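Local atomic coordinates of beta-carbonic anhydrase (Methanothermobacter thermautotrophicus, PDB entry 1G5C), a protein that catalyses, as a zinc-containing carbonic anhydrase of the beta class, the reversible hydration of carbon dioxide to bicarbonate. Residues L27-C32 against L45-G50; K53-A58 against D64-S69. All coordinates share one frame; numbering follows the deposited sequence.

Contact 1: residues L27-C32 against L45-G50. With ZN (zinc ion), chain G.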
ATOM      1  N   LEU A  27      10.916  -9.398  -3.225  1.00 20.15           N
ATOM      2  CA  LEU A  27      10.920  -8.253  -2.311  1.00 19.13           C
ATOM      3  C   LEU A  27       9.603  -7.546  -1.974  1.00 18.25           C
ATOM      4  O   LEU A  27       8.729  -7.355  -2.831  1.00 13.32           O
ATOM      5  CB  LEU A  27      11.826  -7.180  -2.919  1.00 26.32           C
ATOM      6  CG  LEU A  27      13.192  -6.736  -2.427  1.00 33.09           C
ATOM      7  CD1 LEU A  27      14.080  -6.366  -3.615  1.00 35.22           C
ATOM      8  CD2 LEU A  27      13.013  -5.537  -1.524  1.00 38.79           C
ATOM      9  N   CYS A  28       9.487  -7.114  -0.724  1.00 13.69           N
ATOM     10  CA  CYS A  28       8.331  -6.324  -0.308  1.00 14.42           C
ATOM     11  C   CYS A  28       8.913  -5.143   0.446  1.00 15.65           C
ATOM     12  O   CYS A  28       9.694  -5.325   1.393  1.00 17.40           O
ATOM     13  CB  CYS A  28       7.392  -7.084   0.620  1.00 18.33           C
ATOM     14  SG  CYS A  28       6.054  -5.982   1.207  1.00 20.66           S
ATOM     15  N   ILE A  29       8.552  -3.936   0.018  1.00 13.22           N
ATOM     16  CA  ILE A  29       9.034  -2.715   0.652  1.00 13.18           C
ATOM     17  C   ILE A  29       7.874  -2.085   1.429  1.00 13.29           C
ATOM     18  O   ILE A  29       6.745  -1.969   0.919  1.00 12.29           O
ATOM     19  CB  ILE A  29       9.513  -1.656  -0.399  1.00 13.31           C
ATOM     20  CG1 ILE A  29      10.549  -2.246  -1.365  1.00 14.35           C
ATOM     21  CG2 ILE A  29      10.085  -0.445   0.317  1.00 15.19           C
ATOM     22  CD1 ILE A  29      11.909  -2.516  -0.749  1.00 11.67           C
ATOM     23  N   ILE A  30       8.143  -1.685   2.665  1.00 12.87           N
ATOM     24  CA  ILE A  30       7.139  -1.015   3.481  1.00 10.58           C
ATOM     25  C   ILE A  30       7.694   0.394   3.745  1.00 13.41           C
ATOM     26  O   ILE A  30       8.794   0.545   4.292  1.00 10.50           O
ATOM     27  CB  ILE A  30       6.911  -1.754   4.824  1.00 14.57           C
ATOM     28  CG1 ILE A  30       6.282  -3.125   4.554  1.00 16.31           C
ATOM     29  CG2 ILE A  30       5.984  -0.941   5.720  1.00 15.46           C
ATOM     30  CD1 ILE A  30       6.243  -4.063   5.754  1.00 17.08           C
ATOM     31  N   THR A  31       6.956   1.421   3.337  1.00 10.89           N
ATOM     32  CA  THR A  31       7.425   2.779   3.552  1.00 13.29           C
ATOM     33  C   THR A  31       6.287   3.778   3.783  1.00 13.60           C
ATOM     34  O   THR A  31       5.130   3.381   4.015  1.00 13.58           O
ATOM     35  CB  THR A  31       8.365   3.226   2.385  1.00 16.15           C
ATOM     36  OG1 THR A  31       9.030   4.454   2.744  1.00 13.89           O
ATOM     37  CG2 THR A  31       7.567   3.394   1.061  1.00 14.87           C
ATOM     38  N   CYS A  32       6.607   5.066   3.739  1.00 11.67           N
ATOM     39  CA  CYS A  32       5.620   6.101   4.021  1.00 11.91           C
ATOM     40  C   CYS A  32       4.942   6.660   2.773  1.00 10.97           C
ATOM     41  O   CYS A  32       5.444   6.499   1.657  1.00 10.21           O
ATOM     42  CB  CYS A  32       6.286   7.241   4.825  1.00 10.98           C
ATOM     43  SG  CYS A  32       5.150   8.548   5.395  1.00 14.31           S
ATOM     44  N   LEU A  45      16.873   2.750  -4.292  1.00 16.08           N
ATOM     45  CA  LEU A  45      16.943   1.309  -4.040  1.00 17.84           C
ATOM     46  C   LEU A  45      17.318   0.514  -5.280  1.00 18.38           C
ATOM     47  O   LEU A  45      17.468  -0.707  -5.206  1.00 19.57           O
ATOM     48  CB  LEU A  45      15.592   0.778  -3.523  1.00 16.52           C
ATOM     49  CG  LEU A  45      15.080   1.311  -2.175  1.00 19.13           C
ATOM     50  CD1 LEU A  45      13.627   0.913  -2.015  1.00 19.36           C
ATOM     51  CD2 LEU A  45      15.920   0.783  -1.020  1.00 18.90           C
ATOM     52  N   GLY A  46      17.445   1.194  -6.420  1.00 17.22           N
ATOM     53  CA  GLY A  46      17.788   0.506  -7.654  1.00 17.58           C
ATOM     54  C   GLY A  46      16.627  -0.362  -8.097  1.00 19.65           C
ATOM     55  O   GLY A  46      16.808  -1.413  -8.693  1.00 22.79           O
ATOM     56  N   ILE A  47      15.417   0.090  -7.814  1.00 18.68           N
ATOM     57  CA  ILE A  47      14.224  -0.664  -8.151  1.00 21.43           C
ATOM     58  C   ILE A  47      13.436  -0.106  -9.339  1.00 20.97           C
ATOM     59  O   ILE A  47      13.472   1.090  -9.618  1.00 22.45           O
ATOM     60  CB  ILE A  47      13.337  -0.760  -6.900  1.00 24.56           C
ATOM     61  CG1 ILE A  47      13.999  -1.734  -5.917  1.00 25.09           C
ATOM     62  CG2 ILE A  47      11.922  -1.178  -7.265  1.00 30.49           C
ATOM     63  CD1 ILE A  47      13.249  -1.936  -4.617  1.00 26.84           C
ATOM     64  N   GLY A  48      12.775  -0.998 -10.067  1.00 17.43           N
ATOM     65  CA  GLY A  48      11.976  -0.586 -11.204  1.00 17.27           C
ATOM     66  C   GLY A  48      10.684  -1.381 -11.247  1.00 18.52           C
ATOM     67  O   GLY A  48      10.361  -2.130 -10.317  1.00 12.88           O
ATOM     68  N   ARG A  49       9.955  -1.237 -12.344  1.00 16.49           N
ATOM     69  CA  ARG A  49       8.688  -1.913 -12.508  1.00 18.07           C
ATOM     70  C   ARG A  49       8.835  -3.427 -12.410  1.00 17.91           C
ATOM     71  O   ARG A  49       9.685  -4.017 -13.063  1.00 15.83           O
ATOM     72  CB  ARG A  49       8.075  -1.518 -13.856  1.00 19.13           C
ATOM     73  CG  ARG A  49       6.729  -2.144 -14.130  1.00 19.99           C
ATOM     74  CD  ARG A  49       6.032  -1.454 -15.316  1.00 23.66           C
ATOM     75  NE  ARG A  49       4.706  -2.015 -15.543  1.00 24.59           N
ATOM     76  CZ  ARG A  49       4.461  -3.084 -16.292  1.00 29.13           C
ATOM     77  NH1 ARG A  49       5.461  -3.711 -16.901  1.00 29.86           N
ATOM     78  NH2 ARG A  49       3.216  -3.529 -16.432  1.00 27.66           N
ATOM     79  N   GLY A  50       7.995  -4.036 -11.579  1.00 17.03           N
ATOM     80  CA  GLY A  50       8.019  -5.473 -11.387  1.00 13.12           C
ATOM     81  C   GLY A  50       9.037  -5.955 -10.359  1.00 15.98           C
ATOM     82  O   GLY A  50       9.041  -7.145 -10.022  1.00 13.14           O
TER
HETATM   83 ZN    ZN G1001       6.736  10.068   6.383  1.00 17.03          ZN
HETATM   84  O   HOH W   1       6.276  11.986   5.904  1.00 15.71           O

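Contact 2: residues K53-A58 against D64-S69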
ATOM      1  N   LYS A  53       6.981  -5.475  -4.319  1.00 14.93           N
ATOM      2  CA  LYS A  53       5.602  -5.207  -3.930  1.00 15.54           C
ATOM      3  C   LYS A  53       5.782  -4.039  -2.968  1.00 17.78           C
ATOM      4  O   LYS A  53       6.711  -4.055  -2.144  1.00 16.09           O
ATOM      5  CB  LYS A  53       4.997  -6.414  -3.202  1.00 17.41           C
ATOM      6  CG  LYS A  53       4.532  -7.548  -4.115  1.00 21.72           C
ATOM      7  CD  LYS A  53       5.689  -8.167  -4.879  1.00 26.22           C
ATOM      8  CE  LYS A  53       5.237  -9.362  -5.691  1.00 25.57           C
ATOM      9  NZ  LYS A  53       6.277  -9.821  -6.634  1.00 26.43           N
ATOM     10  N   VAL A  54       4.915  -3.033  -3.046  1.00 15.20           N
ATOM     11  CA  VAL A  54       5.107  -1.856  -2.196  1.00 13.28           C
ATOM     12  C   VAL A  54       3.903  -1.489  -1.330  1.00 13.16           C
ATOM     13  O   VAL A  54       2.800  -1.279  -1.833  1.00 10.36           O
ATOM     14  CB  VAL A  54       5.507  -0.617  -3.070  1.00 17.81           C
ATOM     15  CG1 VAL A  54       5.838   0.596  -2.185  1.00  9.91           C
ATOM     16  CG2 VAL A  54       6.713  -0.955  -3.929  1.00 15.08           C
ATOM     17  N   ILE A  55       4.131  -1.414  -0.020  1.00 12.03           N
ATOM     18  CA  ILE A  55       3.086  -1.043   0.932  1.00  8.95           C
ATOM     19  C   ILE A  55       3.418   0.348   1.463  1.00 10.97           C
ATOM     20  O   ILE A  55       4.577   0.634   1.780  1.00 11.39           O
ATOM     21  CB  ILE A  55       3.044  -2.043   2.100  1.00 10.39           C
ATOM     22  CG1 ILE A  55       2.727  -3.440   1.554  1.00 10.76           C
ATOM     23  CG2 ILE A  55       1.996  -1.611   3.142  1.00 10.18           C
ATOM     24  CD1 ILE A  55       2.937  -4.589   2.568  1.00  9.38           C
ATOM     25  N   LYS A  56       2.418   1.220   1.560  1.00 10.01           N
ATOM     26  CA  LYS A  56       2.645   2.580   2.051  1.00 12.44           C
ATOM     27  C   LYS A  56       1.478   3.094   2.883  1.00 14.03           C
ATOM     28  O   LYS A  56       0.314   2.923   2.514  1.00 10.17           O
ATOM     29  CB  LYS A  56       2.846   3.576   0.883  1.00 10.62           C
ATOM     30  CG  LYS A  56       4.098   3.377   0.027  1.00 14.61           C
ATOM     31  CD  LYS A  56       4.193   4.473  -1.069  1.00  7.77           C
ATOM     32  CE  LYS A  56       5.482   4.394  -1.873  1.00 12.17           C
ATOM     33  NZ  LYS A  56       5.666   5.641  -2.715  1.00 14.13           N
ATOM     34  N   ASN A  57       1.794   3.717   4.014  1.00 13.49           N
ATOM     35  CA  ASN A  57       0.765   4.306   4.859  1.00 15.39           C
ATOM     36  C   ASN A  57       1.416   5.508   5.540  1.00 16.97           C
ATOM     37  O   ASN A  57       2.570   5.830   5.249  1.00 17.04           O
ATOM     38  CB  ASN A  57       0.224   3.291   5.881  1.00 13.98           C
ATOM     39  CG  ASN A  57       1.271   2.864   6.929  1.00 19.14           C
ATOM     40  OD1 ASN A  57       2.366   3.428   7.030  1.00 16.52           O
ATOM     41  ND2 ASN A  57       0.914   1.865   7.720  1.00 13.51           N
ATOM     42  N   ALA A  58       0.696   6.189   6.428  1.00 15.97           N
ATOM     43  CA  ALA A  58       1.270   7.367   7.067  1.00 16.71           C
ATOM     44  C   ALA A  58       2.324   7.010   8.121  1.00 17.29           C
ATOM     45  O   ALA A  58       1.990   6.456   9.170  1.00 15.73           O
ATOM     46  CB  ALA A  58       0.153   8.219   7.702  1.00 18.65           C
ATOM     47  N   ASP A  64      -2.031  -3.846  11.737  1.00 26.65           N
ATOM     48  CA  ASP A  64      -2.666  -5.062  11.225  1.00 26.84           C
ATOM     49  C   ASP A  64      -2.805  -5.091   9.707  1.00 24.48           C
ATOM     50  O   ASP A  64      -2.626  -6.144   9.083  1.00 21.78           O
ATOM     51  CB  ASP A  64      -4.052  -5.246  11.843  1.00 33.53           C
ATOM     52  CG  ASP A  64      -4.009  -5.334  13.356  1.00 40.80           C
ATOM     53  OD1 ASP A  64      -3.191  -6.120  13.888  1.00 45.05           O
ATOM     54  OD2 ASP A  64      -4.798  -4.622  14.014  1.00 46.45           O
ATOM     55  N   GLY A  65      -3.160  -3.947   9.124  1.00 19.33           N
ATOM     56  CA  GLY A  65      -3.325  -3.864   7.681  1.00 21.24           C
ATOM     57  C   GLY A  65      -2.023  -4.138   6.945  1.00 19.69           C
ATOM     58  O   GLY A  65      -2.007  -4.817   5.923  1.00 22.08           O
ATOM     59  N   VAL A  66      -0.924  -3.603   7.463  1.00 17.68           N
ATOM     60  CA  VAL A  66       0.369  -3.818   6.846  1.00 17.36           C
ATOM     61  C   VAL A  66       0.766  -5.290   6.926  1.00 18.13           C
ATOM     62  O   VAL A  66       1.231  -5.879   5.937  1.00 13.25           O
ATOM     63  CB  VAL A  66       1.445  -2.936   7.531  1.00 19.15           C
ATOM     64  CG1 VAL A  66       2.846  -3.372   7.108  1.00 19.25           C
ATOM     65  CG2 VAL A  66       1.210  -1.486   7.155  1.00 18.66           C
ATOM     66  N   ILE A  67       0.574  -5.891   8.103  1.00 13.92           N
ATOM     67  CA  ILE A  67       0.926  -7.288   8.285  1.00 16.01           C
ATOM     68  C   ILE A  67       0.132  -8.176   7.324  1.00 15.71           C
ATOM     69  O   ILE A  67       0.685  -9.077   6.703  1.00 15.11           O
ATOM     70  CB  ILE A  67       0.689  -7.723   9.759  1.00 18.71           C
ATOM     71  CG1 ILE A  67       1.712  -7.014  10.660  1.00 19.34           C
ATOM     72  CG2 ILE A  67       0.815  -9.237   9.892  1.00 16.25           C
ATOM     73  CD1 ILE A  67       1.405  -7.111  12.160  1.00 25.39           C
ATOM     74  N   ARG A  68      -1.159  -7.904   7.184  1.00 15.67           N
ATOM     75  CA  ARG A  68      -1.993  -8.679   6.279  1.00 19.25           C
ATOM     76  C   ARG A  68      -1.559  -8.549   4.811  1.00 17.04           C
ATOM     77  O   ARG A  68      -1.598  -9.529   4.056  1.00 18.91           O
ATOM     78  CB  ARG A  68      -3.463  -8.266   6.466  1.00 24.59           C
ATOM     79  CG  ARG A  68      -4.204  -9.131   7.516  1.00 32.88           C
ATOM     80  CD  ARG A  68      -5.088  -8.310   8.448  1.00 38.04           C
ATOM     81  NE  ARG A  68      -5.744  -7.203   7.758  1.00 40.85           N
ATOM     82  CZ  ARG A  68      -6.342  -6.185   8.372  1.00 40.10           C
ATOM     83  N   SER A  69      -1.143  -7.353   4.403  1.00 15.00           N
ATOM     84  CA  SER A  69      -0.694  -7.139   3.032  1.00 13.50           C
ATOM     85  C   SER A  69       0.642  -7.837   2.826  1.00 12.93           C
ATOM     86  O   SER A  69       0.891  -8.443   1.780  1.00 12.96           O
ATOM     87  CB  SER A  69      -0.552  -5.638   2.736  1.00 14.84           C
ATOM     88  OG  SER A  69      -1.813  -5.058   2.423  1.00 16.08           O
TER

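Contact 1: residues L27-C32 against L45-G50
Cys32 SG binds the zinc ion at 2.4 Å, and three residues earlier on the same strand Ile29 reaches across to Leu45 and Ile47. The sulfur meets the metal with a CB-SG-zinc angle of about 100°, while a water on zinc stands near 110° from SG; His87 and Cys90 bind the same ion, giving the tetrahedral site expected of this class.

The contact between the segments is apolar and made by methyl ends. Ile29 CD1 lies 4.0 Å from Leu45 CD1, tip to tip, and Ile47 CD1 comes to it in the same way at 4.1 Å. Since Leu45 CD1 and Ile47 CD1 are themselves 3.9 Å apart, three methyls form a nearly equilateral cluster. Here strand 27-32, helix 40-45 and strand 53-57 make a beta-alpha-beta crossover, and the residues that leave the helix are folded back over the strand. Gly46, with positive phi, closes a Schellman motif and lets the chain turn between the two aliphatic residues. The folded second torsion of Ile29 (chi2 -71°) goes with a CD1 that meets both of their methyls at once. Gly48 N bonds to Asp51 OD2, and Ile47 also packs on Ile38 of the second subunit.

Contact 2: residues K53-A58 against D64-S69
Strand 53-57 and the start of helix 64-77 run antiparallel, their short axes 9.5 Å apart at an angle of 175°, and the backbones come nearest at Ile55 and Val66. Ile55 carries the contact by dividing its two branches between successive turns of the helix. Its CG2 meets CG2 of Val66 at 4.1 Å, the two side chains passing obliquely, while CD1 presses on Ser69 CB at 3.6 Å. This division follows from chi1 of -61°, which sets CG1 opposite the carbonyl carbon and CG2 opposite the backbone N. The same CD1 also lies 4.0 Å from Val66 O, against the helix backbone.

Strand 53-57, a short loop and helix 64-77 open a second crossover of the alpha/beta fold: the helix passes over strand 27-32, where Val66 touches Ile30, and the chain then enters the sheet again as strand 81-87. At the C-terminal end of strand 53-57, Asn57 lies across Val66 at about a right angle, its ND2 3.4 Å from Val66 CG2. That approach is a van der Waals contact; the amide nitrogen is hydrogen-bonded to Ile61 O in the intervening loop, which ties the carboxamide to the turn leading into the helix. Ser69 uses its two side-chain atoms differently, CB facing Ile55 and OG accepting a hydrogen bond from Ala58 N of the second subunit, a bond that the dimer makes twice.

Overall arrangement
Contacts 1 and 2 follow one another along the chain, with centres about 13 Å apart, and they occupy opposite faces of one parallel sheet region. Their strands are neighbours: Ile29 N lies 2.8 Å from Lys53 O and Ile29 O 2.8 Å from Ile55 N, probable hydrogen bonds on both counts. Further along, Thr31 CG2 packs on Lys56 CG at 3.6 Å. Both strands run toward the metal end of the sheet. Cys32, closing strand 27-32, is a zinc ligand, and the nearest side-chain atom of Asn57, OD1, is about 8 Å from the ion, whereas Ile29 CD1 is 15.4 Å from zinc. The second subunit touches both contacts.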